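Local coordinates for protein exported gluconolactonase (Xanthomonas campestris pv. campestris, PDB 3DR2) that probably hydrolyses gluconolactone to gluconate as a calcium-binding six-bladed beta-propeller lactonase of the SMP-30 family, at residues A[47-55]-A[89-99]; A[134-145]-A[191-202]. All coordinates share one frame; numbering follows the deposited sequence.

Following the chain from the N terminus, residues 47-55 pack against 89-99 in contact 1, closing a loop that runs out through strands 58-63, 68-73 and 78-83. Only then does contact 2 open at 134-145; it closes at 191-202 after strands 169-174 and 182-187, so the two loops follow in series, neither nested nor crossed. Each contact joins the innermost strands of two neighbouring propeller blades. They meet where Gly90 N lies 2.9 Å from Asn134 O, a probable hydrogen bond, and where Leu136 packs on Gly90 and Asn91. Both end at one calcium ion: Glu48 comes from contact 1, Asn134 and Asn191 from contact 2, and Asp242 completes the protein ligands.

Contact 1: A[47-55]-A[89-99]; sequences SEGPAWWEA and NGNAVDAQQRL. With CA (calcium ion), chain D.
Trp53 lies with one face under the Leu99 methyl CD2, which stands 3.8 Å from the centroid of the five-membered ring, nearly on its normal, in a CH-pi contact. With CG anti to the backbone N (chi1 -166°), the indole reaches across to the turn at 94-97, and its NE1 donates to Gln97 O at 2.8 Å, from above the carbonyl plane rather than on a lone pair. Val93 sends CG1 to Trp53 CD1 (3.9 Å) and CG2 to the carbonyl O of Trp52. Strands 47-53 and 89-93 run parallel, 8° apart, as innermost strands of adjacent blades in the six-bladed propeller, and side chains link them. Asn91 ND2 donates to Gly49 O at 2.9 Å, with the acceptor in the amide plane, while its OD1 is hydrogen-bonded to His101 ND1. Gly49 lets the backbones close to 4.0 Å between its CA and that of Gly90. Toward the propeller axis, Glu48 OE2 binds the calcium ion at 2.5 Å; its OE1 accepts from Gly49 N, which helps fix the carboxylate's rotation. Asn89 ND2 sits 3.1 Å over Glu48 CD, on the carboxylate's face, the amide standing on it at 82° without a hydrogen bond.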
loop_
_atom_site.group_PDB
_atom_site.type_symbol
_atom_site.label_atom_id
_atom_site.label_comp_id
_atom_site.label_asym_id
_atom_site.label_seq_id
_atom_site.Cartn_x
_atom_site.Cartn_y
_atom_site.Cartn_z
ATOM N N SER A 47 -3.645 6.837 -5.118
ATOM C CA SER A 47 -3.184 7.569 -6.294
ATOM C C SER A 47 -3.033 9.054 -6.010
ATOM O O SER A 47 -3.904 9.671 -5.390
ATOM C CB SER A 47 -4.164 7.365 -7.450
ATOM O OG SER A 47 -4.207 5.999 -7.830
ATOM N N GLU A 48 -1.938 9.621 -6.504
ATOM C CA GLU A 48 -1.634 11.033 -6.288
ATOM C C GLU A 48 -0.680 11.588 -7.344
ATOM O O GLU A 48 -0.156 10.850 -8.175
ATOM C CB GLU A 48 -0.988 11.199 -4.907
ATOM C CG GLU A 48 -1.848 11.916 -3.877
ATOM C CD GLU A 48 -1.727 13.414 -3.975
ATOM O OE1 GLU A 48 -1.568 13.932 -5.102
ATOM O OE2 GLU A 48 -1.797 14.086 -2.925
ATOM N N GLY A 49 -0.482 12.904 -7.290
ATOM C CA GLY A 49 0.443 13.601 -8.170
ATOM C C GLY A 49 0.519 13.335 -9.664
ATOM O O GLY A 49 1.596 13.027 -10.183
ATOM N N PRO A 50 -0.593 13.479 -10.393
ATOM C CA PRO A 50 -0.594 13.246 -11.841
ATOM C C PRO A 50 0.127 14.371 -12.585
ATOM O O PRO A 50 -0.060 15.549 -12.284
ATOM C CB PRO A 50 -2.076 13.201 -12.177
ATOM C CG PRO A 50 -2.652 14.220 -11.211
ATOM C CD PRO A 50 -1.928 13.888 -9.917
ATOM N N ALA A 51 0.944 13.999 -13.563
ATOM C CA ALA A 51 1.685 14.970 -14.350
ATOM C C ALA A 51 1.825 14.454 -15.775
ATOM O O ALA A 51 2.243 13.315 -15.997
ATOM C CB ALA A 51 3.061 15.195 -13.741
ATOM N N TRP A 52 1.474 15.294 -16.741
ATOM C CA TRP A 52 1.575 14.907 -18.141
ATOM C C TRP A 52 3.014 15.063 -18.614
ATOM O O TRP A 52 3.611 16.130 -18.476
ATOM C CB TRP A 52 0.643 15.762 -19.001
ATOM C CG TRP A 52 0.794 15.482 -20.466
ATOM C CD1 TRP A 52 1.432 16.261 -21.387
ATOM C CD2 TRP A 52 0.343 14.317 -21.169
ATOM N NE1 TRP A 52 1.408 15.655 -22.619
ATOM C CE2 TRP A 52 0.747 14.461 -22.514
ATOM C CE3 TRP A 52 -0.360 13.166 -20.792
ATOM C CZ2 TRP A 52 0.470 13.492 -23.490
ATOM C CZ3 TRP A 52 -0.635 12.201 -21.761
ATOM C CH2 TRP A 52 -0.219 12.374 -23.095
ATOM N N TRP A 53 3.553 13.988 -19.177
ATOM C CA TRP A 53 4.926 13.940 -19.665
ATOM C C TRP A 53 4.895 13.898 -21.192
ATOM O O TRP A 53 4.820 12.825 -21.790
ATOM C CB TRP A 53 5.592 12.679 -19.106
ATOM C CG TRP A 53 7.076 12.622 -19.232
ATOM C CD1 TRP A 53 7.920 13.636 -19.590
ATOM C CD2 TRP A 53 7.907 11.491 -18.941
ATOM N NE1 TRP A 53 9.226 13.204 -19.535
ATOM C CE2 TRP A 53 9.245 11.892 -19.138
ATOM C CE3 TRP A 53 7.648 10.175 -18.531
ATOM C CZ2 TRP A 53 10.325 11.025 -18.938
ATOM C CZ3 TRP A 53 8.723 9.313 -18.332
ATOM C CH2 TRP A 53 10.044 9.744 -18.537
ATOM N N GLU A 54 4.950 15.073 -21.811
ATOM C CA GLU A 54 4.900 15.194 -23.266
ATOM C C GLU A 54 5.927 14.343 -24.012
ATOM O O GLU A 54 5.584 13.637 -24.967
ATOM C CB GLU A 54 5.066 16.662 -23.671
ATOM C CG GLU A 54 5.060 16.907 -25.179
ATOM C CD GLU A 54 3.694 16.725 -25.831
ATOM O OE1 GLU A 54 2.724 16.333 -25.152
ATOM O OE2 GLU A 54 3.591 16.980 -27.049
ATOM N N ALA A 55 7.181 14.408 -23.581
ATOM C CA ALA A 55 8.249 13.651 -24.228
ATOM C C ALA A 55 7.945 12.158 -24.390
ATOM O O ALA A 55 8.410 11.521 -25.339
ATOM C CB ALA A 55 9.547 13.832 -23.456
ATOM N N ASN A 89 5.105 11.259 -3.714
ATOM C CA ASN A 89 3.764 11.837 -3.760
ATOM C C ASN A 89 3.608 12.665 -5.036
ATOM O O ASN A 89 3.360 12.118 -6.105
ATOM C CB ASN A 89 3.539 12.705 -2.507
ATOM C CG ASN A 89 2.081 13.114 -2.322
ATOM O OD1 ASN A 89 1.672 13.518 -1.225
ATOM N ND2 ASN A 89 1.296 13.017 -3.386
ATOM N N GLY A 90 3.781 13.979 -4.936
ATOM C CA GLY A 90 3.641 14.808 -6.117
ATOM C C GLY A 90 4.680 14.557 -7.204
ATOM O O GLY A 90 5.815 14.175 -6.915
ATOM N N ASN A 91 4.269 14.748 -8.459
ATOM C CA ASN A 91 5.154 14.616 -9.621
ATOM C C ASN A 91 4.917 15.848 -10.487
ATOM O O ASN A 91 3.831 16.439 -10.463
ATOM C CB ASN A 91 4.820 13.392 -10.484
ATOM C CG ASN A 91 5.024 12.088 -9.760
ATOM O OD1 ASN A 91 6.152 11.672 -9.495
ATOM N ND2 ASN A 91 3.922 11.425 -9.436
ATOM N N ALA A 92 5.936 16.218 -11.254
ATOM C CA ALA A 92 5.865 17.350 -12.168
ATOM C C ALA A 92 6.921 17.114 -13.237
ATOM O O ALA A 92 7.758 16.220 -13.101
ATOM C CB ALA A 92 6.137 18.653 -11.432
ATOM N N VAL A 93 6.876 17.908 -14.302
ATOM C CA VAL A 93 7.828 17.775 -15.396
ATOM C C VAL A 93 8.503 19.116 -15.626
ATOM O O VAL A 93 7.826 20.123 -15.801
ATOM C CB VAL A 93 7.116 17.343 -16.691
ATOM C CG1 VAL A 93 8.143 17.113 -17.801
ATOM C CG2 VAL A 93 6.308 16.085 -16.437
ATOM N N ASP A 94 9.832 19.137 -15.623
ATOM C CA ASP A 94 10.532 20.393 -15.818
ATOM C C ASP A 94 10.659 20.771 -17.288
ATOM O O ASP A 94 10.178 20.058 -18.167
ATOM C CB ASP A 94 11.900 20.367 -15.115
ATOM C CG ASP A 94 12.905 19.435 -15.771
ATOM O OD1 ASP A 94 13.931 19.146 -15.114
ATOM O OD2 ASP A 94 12.691 19.007 -16.925
ATOM N N ALA A 95 11.283 21.914 -17.547
ATOM C CA ALA A 95 11.440 22.397 -18.910
ATOM C C ALA A 95 12.210 21.435 -19.810
ATOM O O ALA A 95 11.976 21.393 -21.019
ATOM C CB ALA A 95 12.114 23.761 -18.897
ATOM N N GLN A 96 13.118 20.659 -19.224
ATOM C CA GLN A 96 13.914 19.704 -19.991
ATOM C C GLN A 96 13.240 18.335 -20.100
ATOM O O GLN A 96 13.875 17.355 -20.486
ATOM C CB GLN A 96 15.298 19.530 -19.357
ATOM C CG GLN A 96 16.208 20.758 -19.411
ATOM C CD GLN A 96 15.772 21.875 -18.479
ATOM O OE1 GLN A 96 15.568 21.660 -17.282
ATOM N NE2 GLN A 96 15.642 23.080 -19.022
ATOM N N GLN A 97 11.951 18.289 -19.769
ATOM C CA GLN A 97 11.155 17.066 -19.805
ATOM C C GLN A 97 11.670 15.963 -18.886
ATOM O O GLN A 97 11.571 14.774 -19.201
ATOM C CB GLN A 97 11.015 16.544 -21.238
ATOM C CG GLN A 97 10.030 17.347 -22.107
ATOM C CD GLN A 97 8.589 17.305 -21.595
ATOM O OE1 GLN A 97 8.016 18.332 -21.222
ATOM N NE2 GLN A 97 7.996 16.118 -21.587
ATOM N N ARG A 98 12.227 16.371 -17.750
ATOM C CA ARG A 98 12.708 15.428 -16.743
ATOM C C ARG A 98 11.646 15.405 -15.649
ATOM O O ARG A 98 11.019 16.424 -15.373
ATOM C CB ARG A 98 14.036 15.897 -16.136
ATOM C CG ARG A 98 15.225 15.857 -17.074
ATOM C CD ARG A 98 16.447 16.481 -16.410
ATOM N NE ARG A 98 16.245 17.908 -16.155
ATOM C CZ ARG A 98 17.206 18.743 -15.778
ATOM N NH1 ARG A 98 18.446 18.301 -15.606
ATOM N NH2 ARG A 98 16.933 20.029 -15.586
ATOM N N LEU A 99 11.429 14.246 -15.036
ATOM C CA LEU A 99 10.440 14.147 -13.974
ATOM C C LEU A 99 11.044 14.603 -12.655
ATOM O O LEU A 99 12.166 14.224 -12.321
ATOM C CB LEU A 99 9.959 12.702 -13.808
ATOM C CG LEU A 99 9.317 11.996 -14.999
ATOM C CD1 LEU A 99 8.807 10.635 -14.552
ATOM C CD2 LEU A 99 8.176 12.843 -15.553
HETATM CA CA CA D . -1.480 16.487 -2.148
HETATM O O HOH W 1 -1.396 14.592 -0.453
HETATM O O HOH W 2 -1.644 18.311 -3.693
HETATM O O HOH W 3 0.286 15.795 -3.631
HETATM O O HOH W 4 -2.784 15.846 -4.122
#

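Contact 2: A[134-145]-A[191-202]; sequences NDLIVARDGAIW and NGLAFSPDEQTL. With CA (calcium ion), chain D.
Strands 136-138 and 191-195 run side by side in the same direction, 15° apart with axes 6.8 Å from each other at closest, each the innermost strand of its propeller blade. Ile137 and Leu193 meet tip to tip, CG1 to CD1 at 3.9 Å; with chi1 at 76°, Leu193 divides its two methyls between Trp145 and the backbone of Asp135. Further out, Phe195 turns its edge to the face of Trp145 in a T-shaped pair, centroids 5.0 Å apart, while Ile137 CD1 touches Phe195 CD1 and Leu202 CD1 packs on the same indole. At the outer end the two type I turns are joined by hydrogen bonds and a long ion pair: Arg140 NH1 and NH2 both hold Pro197 O at 2.9 Å, in the guanidinium plane, and Glu199 lays CG and its carboxylate over one face of that group, planes nearly parallel. Glu199 OE1 takes the backbone N of Arg140 on its syn lone pair (2.9 Å). At the inner end Asn134 OD1 and Asn191 OD1 each bind the calcium ion at 2.4 Å, with amide planes 76° apart; Asn191 ND2 is hydrogen-bonded to Thr207 OG1. The two OD1 oxygens lie only 2.9 Å from one another, a closeness the shared cation probably makes tolerable; Asp135 OD1 accepts from calcium-bound water 2, so its carboxylate probably helps orient and polarise that water from the second shell.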
loop_
_atom_site.group_PDB
_atom_site.type_symbol
_atom_site.label_atom_id
_atom_site.label_comp_id
_atom_site.label_asym_id
_atom_site.label_seq_id
_atom_site.Cartn_x
_atom_site.Cartn_y
_atom_site.Cartn_z
ATOM N N ASN A 134 4.975 17.519 -0.366
ATOM C CA ASN A 134 3.712 16.937 -0.787
ATOM C C ASN A 134 3.394 17.082 -2.276
ATOM O O ASN A 134 3.163 16.086 -2.967
ATOM C CB ASN A 134 2.602 17.558 0.068
ATOM C CG ASN A 134 1.284 16.832 -0.062
ATOM O OD1 ASN A 134 0.650 16.868 -1.115
ATOM N ND2 ASN A 134 0.863 16.166 1.011
ATOM N N ASP A 135 3.374 18.314 -2.774
ATOM C CA ASP A 135 3.081 18.545 -4.189
ATOM C C ASP A 135 4.058 19.592 -4.728
ATOM O O ASP A 135 4.630 20.374 -3.958
ATOM C CB ASP A 135 1.623 19.009 -4.347
ATOM C CG ASP A 135 1.039 18.678 -5.714
ATOM O OD1 ASP A 135 -0.203 18.771 -5.866
ATOM O OD2 ASP A 135 1.810 18.328 -6.633
ATOM N N LEU A 136 4.263 19.601 -6.042
ATOM C CA LEU A 136 5.193 20.558 -6.640
ATOM C C LEU A 136 4.805 20.951 -8.052
ATOM O O LEU A 136 4.009 20.271 -8.705
ATOM C CB LEU A 136 6.617 19.980 -6.654
ATOM C CG LEU A 136 6.998 18.952 -7.729
ATOM C CD1 LEU A 136 8.435 18.502 -7.494
ATOM C CD2 LEU A 136 6.052 17.753 -7.693
ATOM N N ILE A 137 5.363 22.072 -8.506
ATOM C CA ILE A 137 5.126 22.581 -9.848
ATOM C C ILE A 137 6.426 23.210 -10.321
ATOM O O ILE A 137 7.326 23.475 -9.522
ATOM C CB ILE A 137 4.008 23.659 -9.883
ATOM C CG1 ILE A 137 4.401 24.859 -9.015
ATOM C CG2 ILE A 137 2.693 23.049 -9.424
ATOM C CD1 ILE A 137 3.395 26.010 -9.040
ATOM N N VAL A 138 6.534 23.427 -11.624
ATOM C CA VAL A 138 7.723 24.042 -12.193
ATOM C C VAL A 138 7.296 25.330 -12.888
ATOM O O VAL A 138 6.433 25.306 -13.763
ATOM C CB VAL A 138 8.390 23.116 -13.223
ATOM C CG1 VAL A 138 9.664 23.760 -13.744
ATOM C CG2 VAL A 138 8.691 21.767 -12.586
ATOM N N ALA A 139 7.892 26.450 -12.483
ATOM C CA ALA A 139 7.561 27.743 -13.073
ATOM C C ALA A 139 8.221 27.897 -14.437
ATOM O O ALA A 139 9.111 27.128 -14.800
ATOM C CB ALA A 139 8.001 28.873 -12.143
ATOM N N ARG A 140 7.778 28.893 -15.197
ATOM C CA ARG A 140 8.337 29.128 -16.520
ATOM C C ARG A 140 9.842 29.382 -16.502
ATOM O O ARG A 140 10.523 29.127 -17.494
ATOM C CB ARG A 140 7.620 30.296 -17.200
ATOM C CG ARG A 140 6.310 29.909 -17.863
ATOM C CD ARG A 140 5.838 30.998 -18.817
ATOM N NE ARG A 140 5.229 32.120 -18.113
ATOM C CZ ARG A 140 3.952 32.161 -17.752
ATOM N NH1 ARG A 140 3.150 31.141 -18.036
ATOM N NH2 ARG A 140 3.476 33.219 -17.110
ATOM N N ASP A 141 10.365 29.875 -15.383
ATOM C CA ASP A 141 11.793 30.148 -15.295
ATOM C C ASP A 141 12.601 28.946 -14.805
ATOM O O ASP A 141 13.797 29.054 -14.525
ATOM C CB ASP A 141 12.042 31.380 -14.412
ATOM C CG ASP A 141 11.723 31.143 -12.946
ATOM O OD1 ASP A 141 10.979 30.193 -12.628
ATOM O OD2 ASP A 141 12.216 31.927 -12.105
ATOM N N GLY A 142 11.943 27.795 -14.702
ATOM C CA GLY A 142 12.634 26.591 -14.274
ATOM C C GLY A 142 12.682 26.319 -12.783
ATOM O O GLY A 142 13.136 25.254 -12.364
ATOM N N ALA A 143 12.232 27.274 -11.977
ATOM C CA ALA A 143 12.232 27.103 -10.530
ATOM C C ALA A 143 11.177 26.076 -10.133
ATOM O O ALA A 143 10.100 26.033 -10.718
ATOM C CB ALA A 143 11.940 28.433 -9.846
ATOM N N ILE A 144 11.499 25.243 -9.147
ATOM C CA ILE A 144 10.556 24.238 -8.664
ATOM C C ILE A 144 9.934 24.769 -7.375
ATOM O O ILE A 144 10.648 25.092 -6.426
ATOM C CB ILE A 144 11.265 22.898 -8.350
ATOM C CG1 ILE A 144 11.831 22.298 -9.634
ATOM C CG2 ILE A 144 10.291 21.919 -7.690
ATOM C CD1 ILE A 144 12.724 21.112 -9.399
ATOM N N TRP A 145 8.607 24.871 -7.355
ATOM C CA TRP A 145 7.882 25.347 -6.180
ATOM C C TRP A 145 7.186 24.152 -5.548
ATOM O O TRP A 145 6.624 23.322 -6.255
ATOM C CB TRP A 145 6.814 26.369 -6.571
ATOM C CG TRP A 145 7.335 27.680 -7.069
ATOM C CD1 TRP A 145 8.024 27.912 -8.226
ATOM C CD2 TRP A 145 7.171 28.951 -6.437
ATOM N NE1 TRP A 145 8.296 29.259 -8.353
ATOM C CE2 TRP A 145 7.784 29.916 -7.267
ATOM C CE3 TRP A 145 6.564 29.369 -5.246
ATOM C CZ2 TRP A 145 7.805 31.276 -6.941
ATOM C CZ3 TRP A 145 6.585 30.722 -4.923
ATOM C CH2 TRP A 145 7.203 31.658 -5.771
ATOM N N ASN A 191 -0.880 22.206 0.834
ATOM C CA ASN A 191 -1.008 20.960 0.098
ATOM C C ASN A 191 -0.784 21.115 -1.403
ATOM O O ASN A 191 0.334 20.939 -1.891
ATOM C CB ASN A 191 -2.392 20.369 0.374
ATOM C CG ASN A 191 -2.430 18.876 0.178
ATOM O OD1 ASN A 191 -1.764 18.355 -0.707
ATOM N ND2 ASN A 191 -3.216 18.178 0.993
ATOM N N GLY A 192 -1.841 21.436 -2.138
ATOM C CA GLY A 192 -1.690 21.613 -3.569
ATOM C C GLY A 192 -1.257 23.025 -3.902
ATOM O O GLY A 192 -1.316 23.913 -3.054
ATOM N N LEU A 193 -0.804 23.235 -5.130
ATOM C CA LEU A 193 -0.397 24.565 -5.558
ATOM C C LEU A 193 -0.388 24.626 -7.072
ATOM O O LEU A 193 -0.270 23.593 -7.738
ATOM C CB LEU A 193 0.994 24.928 -5.022
ATOM C CG LEU A 193 2.227 24.298 -5.683
ATOM C CD1 LEU A 193 3.486 25.021 -5.211
ATOM C CD2 LEU A 193 2.297 22.819 -5.353
ATOM N N ALA A 194 -0.524 25.838 -7.599
ATOM C CA ALA A 194 -0.539 26.074 -9.037
ATOM C C ALA A 194 -0.517 27.573 -9.322
ATOM O O ALA A 194 -1.059 28.369 -8.555
ATOM C CB ALA A 194 -1.793 25.454 -9.654
ATOM N N PHE A 195 0.113 27.948 -10.431
ATOM C CA PHE A 195 0.188 29.349 -10.847
ATOM C C PHE A 195 -0.934 29.692 -11.808
ATOM O O PHE A 195 -1.470 28.818 -12.490
ATOM C CB PHE A 195 1.502 29.634 -11.583
ATOM C CG PHE A 195 2.611 30.092 -10.698
ATOM C CD1 PHE A 195 3.736 29.298 -10.508
ATOM C CD2 PHE A 195 2.548 31.332 -10.071
ATOM C CE1 PHE A 195 4.781 29.733 -9.709
ATOM C CE2 PHE A 195 3.590 31.775 -9.268
ATOM C CZ PHE A 195 4.708 30.974 -9.087
ATOM N N SER A 196 -1.288 30.972 -11.861
ATOM C CA SER A 196 -2.296 31.434 -12.802
ATOM C C SER A 196 -1.525 31.459 -14.120
ATOM O O SER A 196 -0.290 31.397 -14.119
ATOM C CB SER A 196 -2.746 32.848 -12.449
ATOM O OG SER A 196 -1.632 33.723 -12.416
ATOM N N PRO A 197 -2.224 31.557 -15.260
ATOM C CA PRO A 197 -1.456 31.579 -16.509
ATOM C C PRO A 197 -0.373 32.659 -16.586
ATOM O O PRO A 197 0.729 32.395 -17.062
ATOM C CB PRO A 197 -2.538 31.721 -17.590
ATOM C CG PRO A 197 -3.747 32.231 -16.849
ATOM C CD PRO A 197 -3.670 31.534 -15.523
ATOM N N ASP A 198 -0.663 33.863 -16.104
ATOM C CA ASP A 198 0.328 34.937 -16.156
ATOM C C ASP A 198 1.334 34.867 -15.013
ATOM O O ASP A 198 2.226 35.709 -14.900
ATOM C CB ASP A 198 -0.368 36.307 -16.162
ATOM C CG ASP A 198 -1.122 36.601 -14.872
ATOM O OD1 ASP A 198 -1.748 37.679 -14.797
ATOM O OD2 ASP A 198 -1.093 35.774 -13.934
ATOM N N GLU A 199 1.186 33.855 -14.166
ATOM C CA GLU A 199 2.061 33.660 -13.018
ATOM C C GLU A 199 2.089 34.825 -12.027
ATOM O O GLU A 199 3.021 34.942 -11.238
ATOM C CB GLU A 199 3.488 33.343 -13.481
ATOM C CG GLU A 199 3.640 31.948 -14.076
ATOM C CD GLU A 199 5.091 31.550 -14.289
ATOM O OE1 GLU A 199 5.340 30.374 -14.625
ATOM O OE2 GLU A 199 5.986 32.407 -14.123
ATOM N N GLN A 200 1.073 35.684 -12.065
ATOM C CA GLN A 200 1.008 36.816 -11.140
ATOM C C GLN A 200 0.354 36.394 -9.828
ATOM O O GLN A 200 0.482 37.075 -8.807
ATOM C CB GLN A 200 0.216 37.978 -11.749
ATOM C CG GLN A 200 0.965 38.766 -12.812
ATOM C CD GLN A 200 0.195 39.997 -13.274
ATOM O OE1 GLN A 200 -0.849 39.886 -13.918
ATOM N NE2 GLN A 200 0.704 41.177 -12.935
ATOM N N THR A 201 -0.344 35.264 -9.860
ATOM C CA THR A 201 -1.018 34.749 -8.679
ATOM C C THR A 201 -0.617 33.298 -8.440
ATOM O O THR A 201 -0.550 32.509 -9.373
ATOM C CB THR A 201 -2.559 34.813 -8.840
ATOM O OG1 THR A 201 -2.969 36.174 -9.017
ATOM C CG2 THR A 201 -3.260 34.233 -7.610
ATOM N N LEU A 202 -0.325 32.964 -7.189
ATOM C CA LEU A 202 0.035 31.595 -6.833
ATOM C C LEU A 202 -1.075 31.096 -5.920
ATOM O O LEU A 202 -1.389 31.736 -4.911
ATOM C CB LEU A 202 1.361 31.553 -6.065
ATOM C CG LEU A 202 2.148 30.231 -6.000
ATOM C CD1 LEU A 202 2.813 30.108 -4.641
ATOM C CD2 LEU A 202 1.251 29.040 -6.250
HETATM CA CA CA D . -1.480 16.487 -2.148
HETATM O O HOH W 1 -1.396 14.592 -0.453
HETATM O O HOH W 3 0.286 15.795 -3.631
HETATM O O HOH W 5 -1.777 20.861 -6.799
HETATM O O HOH W 2 -1.644 18.311 -3.693
HETATM O O HOH W 6 8.546 32.022 -14.241
HETATM O O HOH W 4 -2.784 15.846 -4.122
#